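Probable amino acid aminotransferase (PDB 6Q1Q) is probably a class IV aminotransferase of Mycobacterium tuberculosis, a two-subunit assembly whose chains are each built round two beta-sheets. Local coordinates at residues B[5-10]-B[68-73]; B[21-26]-B[97-102]; B[33-38]-B[254-259]; B[72-77]-B[107-112]; B[221-226]-B[281-286]. All coordinates share one frame; numbering follows the deposited sequence.

Interaction 1. Residues B[5-10]-B[68-73]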
# COMPACT_ATOMS: atom_id res chain seq x y z
N VAL B 5 -2.09 7.04 22.87
CA VAL B 5 -1.45 8.21 23.45
C VAL B 5 -1.02 9.13 22.32
O VAL B 5 -0.19 8.76 21.48
CB VAL B 5 -0.25 7.84 24.33
CG1 VAL B 5 0.31 9.09 25.02
CG2 VAL B 5 -0.64 6.79 25.36
N THR B 6 -1.57 10.33 22.32
CA THR B 6 -1.20 11.34 21.34
C THR B 6 0.15 11.95 21.71
O THR B 6 0.62 11.84 22.86
CB THR B 6 -2.29 12.41 21.25
OG1 THR B 6 -2.69 12.82 22.56
CG2 THR B 6 -3.50 11.88 20.48
N LEU B 7 0.78 12.63 20.74
CA LEU B 7 2.12 13.15 20.95
C LEU B 7 2.17 14.31 21.93
O LEU B 7 3.23 14.61 22.49
CB LEU B 7 2.73 13.59 19.60
CG LEU B 7 3.43 12.43 18.89
CD1 LEU B 7 4.38 12.94 17.81
CD2 LEU B 7 4.15 11.55 19.87
N ASP B 8 1.04 14.98 22.16
CA ASP B 8 0.99 15.95 23.25
C ASP B 8 1.22 15.27 24.59
O ASP B 8 1.72 15.90 25.53
CB ASP B 8 -0.36 16.66 23.25
CG ASP B 8 -1.50 15.72 23.00
OD1 ASP B 8 -1.43 14.57 23.49
OD2 ASP B 8 -2.48 16.11 22.34
N GLY B 9 0.80 14.02 24.70
CA GLY B 9 0.83 13.27 25.95
C GLY B 9 -0.56 12.94 26.44
O GLY B 9 -0.68 12.18 27.41
N GLU B 10 -1.60 13.46 25.79
CA GLU B 10 -2.95 13.13 26.18
C GLU B 10 -3.25 11.67 25.86
O GLU B 10 -2.88 11.16 24.80
CB GLU B 10 -3.95 14.05 25.48
CG GLU B 10 -5.35 14.01 26.09
CD GLU B 10 -5.37 14.36 27.58
OE1 GLU B 10 -4.41 15.00 28.07
OE2 GLU B 10 -6.34 13.97 28.27
N PRO B 68 11.70 14.21 20.71
CA PRO B 68 11.33 14.37 22.13
C PRO B 68 9.86 14.10 22.40
O PRO B 68 9.53 13.46 23.41
CB PRO B 68 11.71 15.82 22.43
CG PRO B 68 12.80 16.12 21.48
CD PRO B 68 12.48 15.37 20.22
N ARG B 69 8.96 14.56 21.53
CA ARG B 69 7.54 14.29 21.73
C ARG B 69 7.24 12.81 21.50
O ARG B 69 6.41 12.23 22.21
CB ARG B 69 6.70 15.17 20.81
CG ARG B 69 7.14 16.62 20.77
CD ARG B 69 5.95 17.57 20.78
NE ARG B 69 5.00 17.28 19.71
CZ ARG B 69 3.68 17.42 19.84
NH1 ARG B 69 3.16 17.84 20.98
NH2 ARG B 69 2.88 17.13 18.82
N TRP B 70 7.89 12.19 20.52
CA TRP B 70 7.71 10.76 20.30
C TRP B 70 8.22 9.95 21.48
O TRP B 70 7.59 8.96 21.88
CB TRP B 70 8.41 10.32 19.01
CG TRP B 70 7.62 10.57 17.76
CD1 TRP B 70 7.83 11.54 16.83
CD2 TRP B 70 6.48 9.82 17.31
NE1 TRP B 70 6.90 11.44 15.82
CE2 TRP B 70 6.06 10.40 16.09
CE3 TRP B 70 5.78 8.72 17.81
CZ2 TRP B 70 4.97 9.91 15.37
CZ3 TRP B 70 4.70 8.24 17.10
CH2 TRP B 70 4.30 8.83 15.89
N ARG B 71 9.35 10.34 22.06
CA ARG B 71 9.91 9.59 23.18
C ARG B 71 8.98 9.62 24.38
O ARG B 71 8.81 8.61 25.08
CB ARG B 71 11.28 10.14 23.55
CG ARG B 71 12.40 9.72 22.62
CD ARG B 71 13.77 10.08 23.19
NE ARG B 71 14.79 10.13 22.16
CZ ARG B 71 15.16 11.23 21.51
NH1 ARG B 71 14.58 12.39 21.81
NH2 ARG B 71 16.10 11.18 20.58
N ARG B 72 8.34 10.77 24.62
CA ARG B 72 7.46 10.90 25.78
C ARG B 72 6.18 10.08 25.60
O ARG B 72 5.74 9.41 26.54
CB ARG B 72 7.12 12.37 26.00
CG ARG B 72 5.77 12.61 26.64
CD ARG B 72 5.62 14.06 27.02
NE ARG B 72 5.48 14.87 25.81
CZ ARG B 72 4.91 16.07 25.76
NH1 ARG B 72 4.42 16.62 26.87
NH2 ARG B 72 4.83 16.72 24.61
N ALA B 73 5.58 10.14 24.41
CA ALA B 73 4.35 9.38 24.18
C ALA B 73 4.59 7.88 24.29
O ALA B 73 3.72 7.14 24.77
CB ALA B 73 3.78 9.72 22.81

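Interaction 2. Residues B[21-26]-B[97-102]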
# COMPACT_ATOMS: atom_id res chain seq x y z
N ALA B 21 -12.55 11.22 8.70
CA ALA B 21 -12.84 10.37 7.55
C ALA B 21 -11.95 10.69 6.36
O ALA B 21 -11.85 9.86 5.44
CB ALA B 21 -14.31 10.51 7.15
N ASP B 22 -11.30 11.85 6.34
CA ASP B 22 -10.44 12.25 5.23
C ASP B 22 -8.96 12.19 5.60
O ASP B 22 -8.15 12.87 4.97
CB ASP B 22 -10.82 13.65 4.75
CG ASP B 22 -10.70 14.71 5.84
OD1 ASP B 22 -10.47 14.36 7.01
OD2 ASP B 22 -10.87 15.91 5.52
N ASP B 23 -8.60 11.39 6.59
CA ASP B 23 -7.19 11.25 6.94
C ASP B 23 -6.48 10.41 5.89
O ASP B 23 -6.95 9.33 5.52
CB ASP B 23 -7.05 10.60 8.32
CG ASP B 23 -5.66 10.81 8.91
OD1 ASP B 23 -4.69 10.24 8.37
OD2 ASP B 23 -5.55 11.54 9.91
N LEU B 24 -5.35 10.92 5.40
CA LEU B 24 -4.61 10.24 4.34
C LEU B 24 -4.11 8.86 4.76
O LEU B 24 -3.73 8.07 3.89
CB LEU B 24 -3.46 11.12 3.87
CG LEU B 24 -3.92 12.36 3.10
CD1 LEU B 24 -2.75 13.25 2.73
CD2 LEU B 24 -4.68 11.94 1.86
N ALA B 25 -4.11 8.55 6.06
CA ALA B 25 -3.77 7.20 6.48
C ALA B 25 -4.84 6.20 6.06
O ALA B 25 -4.53 5.08 5.64
CB ALA B 25 -3.56 7.16 7.99
N ALA B 26 -6.11 6.59 6.17
CA ALA B 26 -7.22 5.72 5.81
C ALA B 26 -7.59 5.83 4.33
O ALA B 26 -7.96 4.83 3.71
CB ALA B 26 -8.45 6.03 6.67
N ARG B 97 0.42 11.51 6.80
CA ARG B 97 0.55 12.83 6.19
C ARG B 97 -0.49 13.82 6.70
O ARG B 97 -0.34 15.02 6.47
CB ARG B 97 0.45 12.71 4.66
CG ARG B 97 1.05 13.89 3.91
CD ARG B 97 1.17 13.62 2.42
NE ARG B 97 1.84 12.35 2.16
CZ ARG B 97 3.16 12.18 2.15
NH1 ARG B 97 3.96 13.21 2.39
NH2 ARG B 97 3.67 10.98 1.90
N GLY B 98 -1.52 13.35 7.39
CA GLY B 98 -2.55 14.22 7.92
C GLY B 98 -3.85 14.12 7.14
O GLY B 98 -4.12 13.14 6.44
N ARG B 99 -4.64 15.18 7.23
CA ARG B 99 -5.92 15.22 6.55
C ARG B 99 -5.77 15.88 5.18
O ARG B 99 -4.83 16.64 4.93
CB ARG B 99 -6.94 15.98 7.40
CG ARG B 99 -6.84 15.66 8.88
CD ARG B 99 -7.95 16.31 9.68
NE ARG B 99 -9.23 16.28 8.97
CZ ARG B 99 -10.19 17.18 9.11
NH1 ARG B 99 -10.02 18.20 9.94
NH2 ARG B 99 -11.31 17.07 8.42
N GLU B 100 -6.71 15.57 4.29
CA GLU B 100 -6.72 16.18 2.97
C GLU B 100 -6.85 17.69 3.10
O GLU B 100 -7.84 18.19 3.63
CB GLU B 100 -7.87 15.61 2.14
CG GLU B 100 -7.66 14.17 1.71
CD GLU B 100 -8.58 13.76 0.57
OE1 GLU B 100 -8.11 13.03 -0.33
OE2 GLU B 100 -9.76 14.17 0.58
N GLY B 101 -5.84 18.41 2.61
CA GLY B 101 -5.78 19.84 2.78
C GLY B 101 -5.33 20.30 4.15
O GLY B 101 -5.20 21.52 4.37
N GLY B 102 -5.09 19.38 5.08
CA GLY B 102 -4.58 19.77 6.38
C GLY B 102 -3.14 20.23 6.33
O GLY B 102 -2.42 20.01 5.36

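Interaction 3. Residues B[33-38]-B[254-259]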
# COMPACT_ATOMS: atom_id res chain seq x y z
N PHE B 33 5.04 3.84 9.74
CA PHE B 33 4.79 3.31 11.07
C PHE B 33 5.96 2.44 11.51
O PHE B 33 6.81 2.04 10.71
CB PHE B 33 3.48 2.51 11.12
CG PHE B 33 3.60 1.09 10.67
CD1 PHE B 33 3.67 0.77 9.32
CD2 PHE B 33 3.63 0.06 11.60
CE1 PHE B 33 3.78 -0.54 8.91
CE2 PHE B 33 3.74 -1.26 11.19
CZ PHE B 33 3.81 -1.56 9.85
N GLU B 34 5.99 2.16 12.81
CA GLU B 34 6.94 1.23 13.40
C GLU B 34 6.22 0.36 14.42
O GLU B 34 5.14 0.70 14.91
CB GLU B 34 8.11 1.97 14.08
CG GLU B 34 9.12 2.55 13.11
CD GLU B 34 9.97 1.47 12.46
OE1 GLU B 34 10.16 0.41 13.09
OE2 GLU B 34 10.44 1.68 11.32
N THR B 35 6.84 -0.78 14.73
CA THR B 35 6.30 -1.73 15.70
C THR B 35 7.38 -2.06 16.71
O THR B 35 8.52 -2.37 16.34
CB THR B 35 5.81 -3.01 15.01
OG1 THR B 35 4.59 -2.74 14.31
CG2 THR B 35 5.59 -4.12 16.02
N LEU B 36 7.03 -1.98 17.99
CA LEU B 36 7.95 -2.27 19.08
C LEU B 36 7.31 -3.26 20.03
O LEU B 36 6.08 -3.31 20.16
CB LEU B 36 8.35 -1.00 19.85
CG LEU B 36 9.26 0.02 19.15
CD1 LEU B 36 8.44 0.99 18.32
CD2 LEU B 36 10.09 0.76 20.19
N LEU B 37 8.14 -4.04 20.71
CA LEU B 37 7.69 -4.98 21.71
C LEU B 37 7.92 -4.39 23.10
O LEU B 37 9.04 -3.98 23.42
CB LEU B 37 8.41 -6.32 21.58
CG LEU B 37 7.98 -7.39 22.59
CD1 LEU B 37 6.94 -8.31 21.97
CD2 LEU B 37 9.18 -8.18 23.09
N VAL B 38 6.87 -4.34 23.90
CA VAL B 38 6.98 -3.93 25.30
C VAL B 38 7.23 -5.18 26.13
O VAL B 38 6.38 -6.08 26.18
CB VAL B 38 5.71 -3.19 25.77
CG1 VAL B 38 5.72 -3.05 27.28
CG2 VAL B 38 5.62 -1.83 25.10
N SER B 254 11.52 -10.28 13.28
CA SER B 254 10.80 -9.02 13.28
C SER B 254 10.76 -8.49 14.71
O SER B 254 11.25 -9.13 15.64
CB SER B 254 9.40 -9.17 12.68
OG SER B 254 8.71 -10.25 13.29
N SER B 255 10.15 -7.32 14.87
CA SER B 255 10.23 -6.62 16.15
C SER B 255 9.24 -7.16 17.18
O SER B 255 9.57 -7.23 18.37
CB SER B 255 10.02 -5.12 15.94
OG SER B 255 11.14 -4.56 15.28
N MET B 256 8.03 -7.54 16.76
CA MET B 256 7.05 -8.03 17.73
C MET B 256 7.15 -9.54 17.92
O MET B 256 7.38 -10.02 19.04
CB MET B 256 5.63 -7.65 17.31
CG MET B 256 4.57 -8.16 18.26
SD MET B 256 3.00 -8.52 17.46
CE MET B 256 2.82 -7.12 16.37
N THR B 257 6.99 -10.31 16.85
CA THR B 257 7.38 -11.71 16.86
C THR B 257 8.87 -11.77 16.57
O THR B 257 9.31 -11.54 15.44
CB THR B 257 6.56 -12.54 15.87
OG1 THR B 257 7.22 -13.79 15.62
CG2 THR B 257 6.34 -11.80 14.56
N LEU B 258 9.66 -12.07 17.61
CA LEU B 258 11.10 -11.85 17.53
C LEU B 258 11.75 -12.78 16.52
O LEU B 258 12.31 -12.34 15.51
CB LEU B 258 11.73 -12.01 18.91
CG LEU B 258 11.07 -11.13 19.98
CD1 LEU B 258 11.49 -11.58 21.37
CD2 LEU B 258 11.42 -9.67 19.75
N ALA B 259 11.68 -14.09 16.76
CA ALA B 259 12.27 -15.07 15.86
C ALA B 259 11.31 -16.23 15.66
O ALA B 259 10.84 -16.82 16.64
CB ALA B 259 13.61 -15.58 16.40

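Interaction 4. Residues B[72-77]-B[107-112]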
# COMPACT_ATOMS: atom_id res chain seq x y z
N ARG B 72 8.34 10.77 24.62
CA ARG B 72 7.46 10.90 25.78
C ARG B 72 6.18 10.08 25.60
O ARG B 72 5.74 9.41 26.54
CB ARG B 72 7.12 12.37 26.00
CG ARG B 72 5.77 12.61 26.64
CD ARG B 72 5.62 14.06 27.02
NE ARG B 72 5.48 14.87 25.81
CZ ARG B 72 4.91 16.07 25.76
NH1 ARG B 72 4.42 16.62 26.87
NH2 ARG B 72 4.83 16.72 24.61
N ALA B 73 5.58 10.14 24.41
CA ALA B 73 4.35 9.38 24.18
C ALA B 73 4.59 7.88 24.29
O ALA B 73 3.72 7.14 24.77
CB ALA B 73 3.78 9.72 22.81
N VAL B 74 5.76 7.41 23.84
CA VAL B 74 6.10 6.00 23.99
C VAL B 74 6.08 5.61 25.47
O VAL B 74 5.48 4.59 25.85
CB VAL B 74 7.46 5.70 23.35
CG1 VAL B 74 7.96 4.33 23.78
CG2 VAL B 74 7.36 5.78 21.84
N GLU B 75 6.76 6.39 26.31
CA GLU B 75 6.80 6.11 27.74
C GLU B 75 5.39 6.06 28.33
O GLU B 75 5.02 5.08 29.00
CB GLU B 75 7.63 7.18 28.43
CG GLU B 75 9.11 7.04 28.12
CD GLU B 75 9.69 5.68 28.50
OE1 GLU B 75 9.24 5.07 29.50
OE2 GLU B 75 10.59 5.21 27.78
N VAL B 76 4.60 7.11 28.11
CA VAL B 76 3.25 7.20 28.66
C VAL B 76 2.46 5.95 28.29
O VAL B 76 1.78 5.36 29.14
CB VAL B 76 2.58 8.48 28.16
CG1 VAL B 76 1.12 8.47 28.53
CG2 VAL B 76 3.28 9.70 28.74
N ALA B 77 2.54 5.53 27.03
CA ALA B 77 1.87 4.31 26.62
C ALA B 77 2.48 3.09 27.31
O ALA B 77 1.75 2.19 27.75
CB ALA B 77 1.93 4.15 25.10
N ALA B 107 -0.23 11.97 14.29
CA ALA B 107 0.77 11.14 14.94
C ALA B 107 0.25 10.70 16.30
O ALA B 107 -0.21 11.53 17.08
CB ALA B 107 2.09 11.90 15.10
N TYR B 108 0.33 9.40 16.57
CA TYR B 108 -0.07 8.87 17.86
C TYR B 108 0.65 7.56 18.12
O TYR B 108 1.27 6.98 17.22
CB TYR B 108 -1.59 8.69 17.95
CG TYR B 108 -2.19 7.76 16.91
CD1 TYR B 108 -2.57 8.24 15.66
CD2 TYR B 108 -2.39 6.41 17.19
CE1 TYR B 108 -3.12 7.39 14.71
CE2 TYR B 108 -2.94 5.56 16.25
CZ TYR B 108 -3.30 6.06 15.01
OH TYR B 108 -3.85 5.22 14.07
N VAL B 109 0.57 7.11 19.37
CA VAL B 109 1.18 5.87 19.81
C VAL B 109 0.07 4.93 20.25
O VAL B 109 -0.90 5.36 20.89
CB VAL B 109 2.19 6.11 20.96
CG1 VAL B 109 2.63 4.79 21.58
CG2 VAL B 109 3.38 6.91 20.47
N MET B 110 0.20 3.66 19.90
CA MET B 110 -0.82 2.66 20.19
C MET B 110 -0.15 1.43 20.77
O MET B 110 0.83 0.94 20.21
CB MET B 110 -1.60 2.29 18.93
CG MET B 110 -2.89 1.53 19.21
SD MET B 110 -4.07 1.62 17.85
CE MET B 110 -3.00 1.37 16.44
N VAL B 111 -0.68 0.95 21.89
CA VAL B 111 -0.23 -0.30 22.49
C VAL B 111 -1.43 -1.23 22.59
O VAL B 111 -2.50 -0.82 23.06
CB VAL B 111 0.44 -0.08 23.86
CG1 VAL B 111 -0.46 0.74 24.78
CG2 VAL B 111 0.82 -1.41 24.49
N SER B 112 -1.27 -2.46 22.13
CA SER B 112 -2.35 -3.43 22.07
C SER B 112 -1.83 -4.79 22.53
O SER B 112 -0.61 -4.96 22.65
CB SER B 112 -2.92 -3.50 20.65
OG SER B 112 -1.90 -3.73 19.70

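Interaction 5. Residues B[221-226]-B[281-286]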
# COMPACT_ATOMS: atom_id res chain seq x y z
N GLN B 221 19.49 -6.15 12.80
CA GLN B 221 20.72 -5.40 13.02
C GLN B 221 21.20 -5.54 14.46
O GLN B 221 22.40 -5.68 14.70
CB GLN B 221 20.50 -3.93 12.65
CG GLN B 221 20.96 -3.60 11.24
CD GLN B 221 20.23 -2.40 10.65
OE1 GLN B 221 19.31 -1.86 11.26
NE2 GLN B 221 20.65 -1.99 9.46
N ALA B 222 20.28 -5.49 15.42
CA ALA B 222 20.66 -5.68 16.82
C ALA B 222 21.15 -7.10 17.07
O ALA B 222 22.08 -7.31 17.86
CB ALA B 222 19.49 -5.35 17.74
N LEU B 223 20.54 -8.09 16.41
CA LEU B 223 21.02 -9.46 16.52
C LEU B 223 22.46 -9.59 16.06
O LEU B 223 23.26 -10.30 16.68
CB LEU B 223 20.11 -10.40 15.73
CG LEU B 223 20.72 -11.76 15.38
CD1 LEU B 223 20.75 -12.67 16.60
CD2 LEU B 223 19.97 -12.42 14.23
N PHE B 224 22.81 -8.90 14.97
CA PHE B 224 24.18 -8.96 14.46
C PHE B 224 25.18 -8.42 15.47
O PHE B 224 26.31 -8.92 15.55
CB PHE B 224 24.29 -8.18 13.15
CG PHE B 224 24.01 -9.01 11.93
CD1 PHE B 224 23.20 -10.14 12.01
CD2 PHE B 224 24.55 -8.66 10.71
CE1 PHE B 224 22.95 -10.90 10.89
CE2 PHE B 224 24.30 -9.42 9.58
CZ PHE B 224 23.49 -10.54 9.67
N GLU B 225 24.79 -7.42 16.25
CA GLU B 225 25.69 -6.85 17.24
C GLU B 225 25.95 -7.82 18.38
O GLU B 225 27.10 -7.96 18.84
CB GLU B 225 25.11 -5.53 17.76
CG GLU B 225 25.08 -4.45 16.69
CD GLU B 225 26.43 -3.81 16.46
OE1 GLU B 225 27.22 -3.73 17.43
OE2 GLU B 225 26.74 -3.44 15.31
N VAL B 226 24.91 -8.51 18.86
CA VAL B 226 25.09 -9.48 19.93
C VAL B 226 25.79 -10.73 19.41
O VAL B 226 26.65 -11.30 20.10
CB VAL B 226 23.73 -9.82 20.57
CG1 VAL B 226 23.87 -10.97 21.55
CG2 VAL B 226 23.16 -8.59 21.26
N GLU B 281 17.93 -17.30 22.16
CA GLU B 281 18.46 -16.47 23.23
C GLU B 281 19.32 -15.32 22.71
O GLU B 281 19.53 -14.35 23.44
CB GLU B 281 19.26 -17.31 24.23
CG GLU B 281 18.37 -18.19 25.11
CD GLU B 281 19.14 -19.29 25.81
OE1 GLU B 281 20.38 -19.33 25.68
OE2 GLU B 281 18.50 -20.10 26.51
N LEU B 282 19.81 -15.41 21.47
CA LEU B 282 20.56 -14.31 20.89
C LEU B 282 19.64 -13.13 20.58
O LEU B 282 19.98 -11.98 20.88
CB LEU B 282 21.28 -14.77 19.62
CG LEU B 282 22.58 -15.54 19.78
CD1 LEU B 282 23.10 -15.99 18.42
CD2 LEU B 282 23.62 -14.67 20.47
N VAL B 283 18.48 -13.40 19.98
CA VAL B 283 17.51 -12.34 19.72
C VAL B 283 16.99 -11.77 21.03
O VAL B 283 16.77 -10.56 21.16
CB VAL B 283 16.37 -12.86 18.83
CG1 VAL B 283 15.38 -11.75 18.53
CG2 VAL B 283 16.93 -13.45 17.54
N ASP B 284 16.79 -12.63 22.03
CA ASP B 284 16.35 -12.17 23.34
C ASP B 284 17.33 -11.16 23.93
O ASP B 284 16.92 -10.14 24.49
CB ASP B 284 16.17 -13.36 24.28
CG ASP B 284 14.88 -14.13 24.03
OD1 ASP B 284 14.79 -15.29 24.47
OD2 ASP B 284 13.98 -13.58 23.35
N ALA B 285 18.63 -11.44 23.82
CA ALA B 285 19.64 -10.50 24.29
C ALA B 285 19.74 -9.26 23.42
O ALA B 285 20.18 -8.21 23.91
CB ALA B 285 21.00 -11.19 24.37
N ALA B 286 19.35 -9.34 22.15
CA ALA B 286 19.49 -8.20 21.26
C ALA B 286 18.47 -7.11 21.59
O ALA B 286 18.80 -5.91 21.55
CB ALA B 286 19.34 -8.64 19.80

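Interaction 1. Residues B[5-10]-B[68-73]
L7 has the largest share of the buried surface, and its two methyls do separate work. CD1 lies over one face of the W70 indole, 3.5 Å from the centroid of the five-membered ring and 14° off its normal, which meets the definition of a CH-pi contact. CD2 dips to the helix surface, 3.5 Å from A73 CB and 3.3 Å from R69 O. A73, whose CB points to the loop, meets the leucine branch with its one methyl; it also touches T6 O and, less closely, CG1 of V5.

R69 covers L7 from a different direction. Its chain, with CG anti to the carbonyl carbon (chi1 -45°), bends at chi2 and chi3, so that the guanidinium folds over the turn: NH2 is 3.6 Å from L7 CB, and L7 O stands above one face of the group. R72 takes D8 O over a guanidinium face too, at 3.1 Å from NH1, with an angle too poor for a hydrogen bond. L7 lies within a type I turn from T6 to G9, and D8 OD1 accepts from E10 N (2.6 Å) in an Asx turn.

The contact joins the end of strand 3-6 to helix 67-84. V5 pairs through its backbone with V109 of strand 106-113, and W70 reaches A107 there as well as L50 and L53 of helix 46-59.

Interaction 2. Residues B[21-26]-B[97-102]
D22 OD1 is gripped by two nitrogens of R99, NE at 3.0 Å and NH2 at 3.2 Å. Both bonds run side-on into the one oxygen, which lies at the edge of the guanidinium and in its plane. The carboxylate does not lie flat against that group: the two planes are 55° apart, and OD2 gains only a weak bond from NH2. The D22 torsion, with CG between the backbone N and the carbonyl carbon (chi1 59°), places the carboxylate beside R99.

The backbones are fastened by two bonds flanking D23 and R99, which form a single beta bridge. L24 N meets G98 O at 2.7 Å, nearly straight at 170°, and E100 N meets D22 O at 3.1 Å. D23 itself is the N-cap of the helix that follows: OD1 accepts from A25 N at 2.9 Å through its anti lone pair. L24 adds the apolar part, with CD1 3.8 Å from R97 CB and CD2 3.7 Å from E100 CG, so its two branches reach residues before and after the bridged R99.

Helix 24-28 is thus held at its start by the loop between strands 89-96 and 106-113. S96 and T106, at the ends of those strands, hydrogen-bond the D23 carboxylate, while R97 turns its guanidinium to D30. The second subunit is close by: A21 O bonds Y108 OH of that neighbouring chain, whose M110 packs on D22.

Interaction 3. Residues B[33-38]-B[254-259]
T35 and L37, two residues apart on one strand and both directed at the loop, meet S255 and M256, with L37 also reaching L258. The first kind of contact is apolar. T35 CG2 lies 3.8 Å from M256 CB, and it is put there by a torsion that sets OG1 beside the backbone N (chi1 -73°) and the methyl anti to it. The M256 chain bends at chi3, and its CE returns to 4.1 Å from the same T35 CG2; the two side chains cross obliquely. L37 CD2 makes a looser contact with L258 CD2 at 4.3 Å.

The second kind sets carbon against carbonyl oxygen. S255 CB sits 3.2 Å from T35 O, L37 CB is 3.5 Å from S255 O, and L37 CD1 is 3.4 Å from M256 O. Hydrogen bonding between the segments is absent, and the polar atoms find partners outside the two segments: S255 OG bonds H49 and T219, and M256 O accepts from R122.

A third kind lies within the loop, where S254 OG donates to T257 O at 2.6 Å, linking residues three apart.

The contact lies near the centre of the chain, where strand 31-39 of the antiparallel sheet meets the loop between strands 249-253 and 259-265 of the mixed sheet. Helix 116-124 touches both segments, R122 meeting L37 and L258 and V118 meeting M256.

Interaction 4. Residues B[72-77]-B[107-112]
A73 and A77 of the helix face V109 and V111 of the strand, the two segment axes approaching to 8.4 Å and running 26° from parallel. This is helix-on-sheet packing: helix 67-84 lies against one face of the five-stranded antiparallel sheet, in a two-layer alpha/beta arrangement. The register is one helical turn against two strand residues, with A73 nearest V109 and A77 nearest V111 by their CA atoms, 6.4 Å and 6.5 Å apart.

V109 is the largest contributor by buried surface. Its CG1 is anti to the backbone N (chi1 170°), which aims the two methyls at successive turns of the helix: CG2 rests 3.7 Å from A73 CB, and CG1 rests 3.6 Å from A77 CB. The isopropyl group is thus seated between two alanines four residues apart, small side chains that are consistent with the close approach of the segment axes. V74, whose CB leads away from the strand, still brushes V109 CG2 with its own CG2 at 4.4 Å.

The other face of strand 106-113 turns to the second subunit. Y108 OH bonds A21 O of that neighbouring chain, and M110 packs on its V27. Neighbouring strands add V5, on V76 and A77, and L93, on V74 and V109; W81, further along the same helix, touches V111. At the far end of the contact, V111 CG1 lies 4.2 Å from A77 CB and 4.0 Å from A77 O.

Interaction 5. Residues B[221-226]-B[281-286]
V226 spreads its two methyls over the last turn of the facing helix. CG1 lies 3.9 Å from L282 CD2 and 4.0 Å from A285 CB, and CG2 lies 3.7 Å from A286 CA. With CG1 anti to the backbone N (chi1 172°), one branch is aimed at L282 and A285 and the other at A286, while the V226 and L282 side chains slide past each other in opposite directions.

L223 works one turn earlier. The L223 and L282 side chains cross at about a right angle, with L223 CD1 3.7 Å from L282 CB; CD1 also touches V283 CG2. Two alanines meet as well: A286 CB sits 3.6 Å from A222 O and 3.9 Å from A222 CB, directly over the backbone of the other helix. The segment axes come within 8.3 Å at 105°, so the two segments cross not far from a right angle.

All contacts across the interface are apolar or carbon against backbone. The crossing joins helix 218-229 to helix 275-286, near the end of the chain; V283 also packs on L258, F224 reaches Y236 and C234 of strand 233-236, and D284 pairs with R39.

How the interactions relate
From the N terminus, interaction 1 brings strand 3-6 and its following turn to helix 67-84, closing the first loop. Interaction 2 opens inside that loop and closes beyond it, so the two cross; interaction 2 ties the start of helix 24-28 to the loop between strands 89-96 and 106-113. Interaction 4 begins where interaction 1 ends, sharing R72 and A73, and lays the same helix on the sheet; it crosses interaction 2 and is nested inside interaction 3. That longest loop, crossed by interactions 1, 2 and 5, links strand 31-39 to the mixed-sheet part. Interaction 5, last in series after 1, 2 and 4, touches interaction 3 where L258 packs on V283.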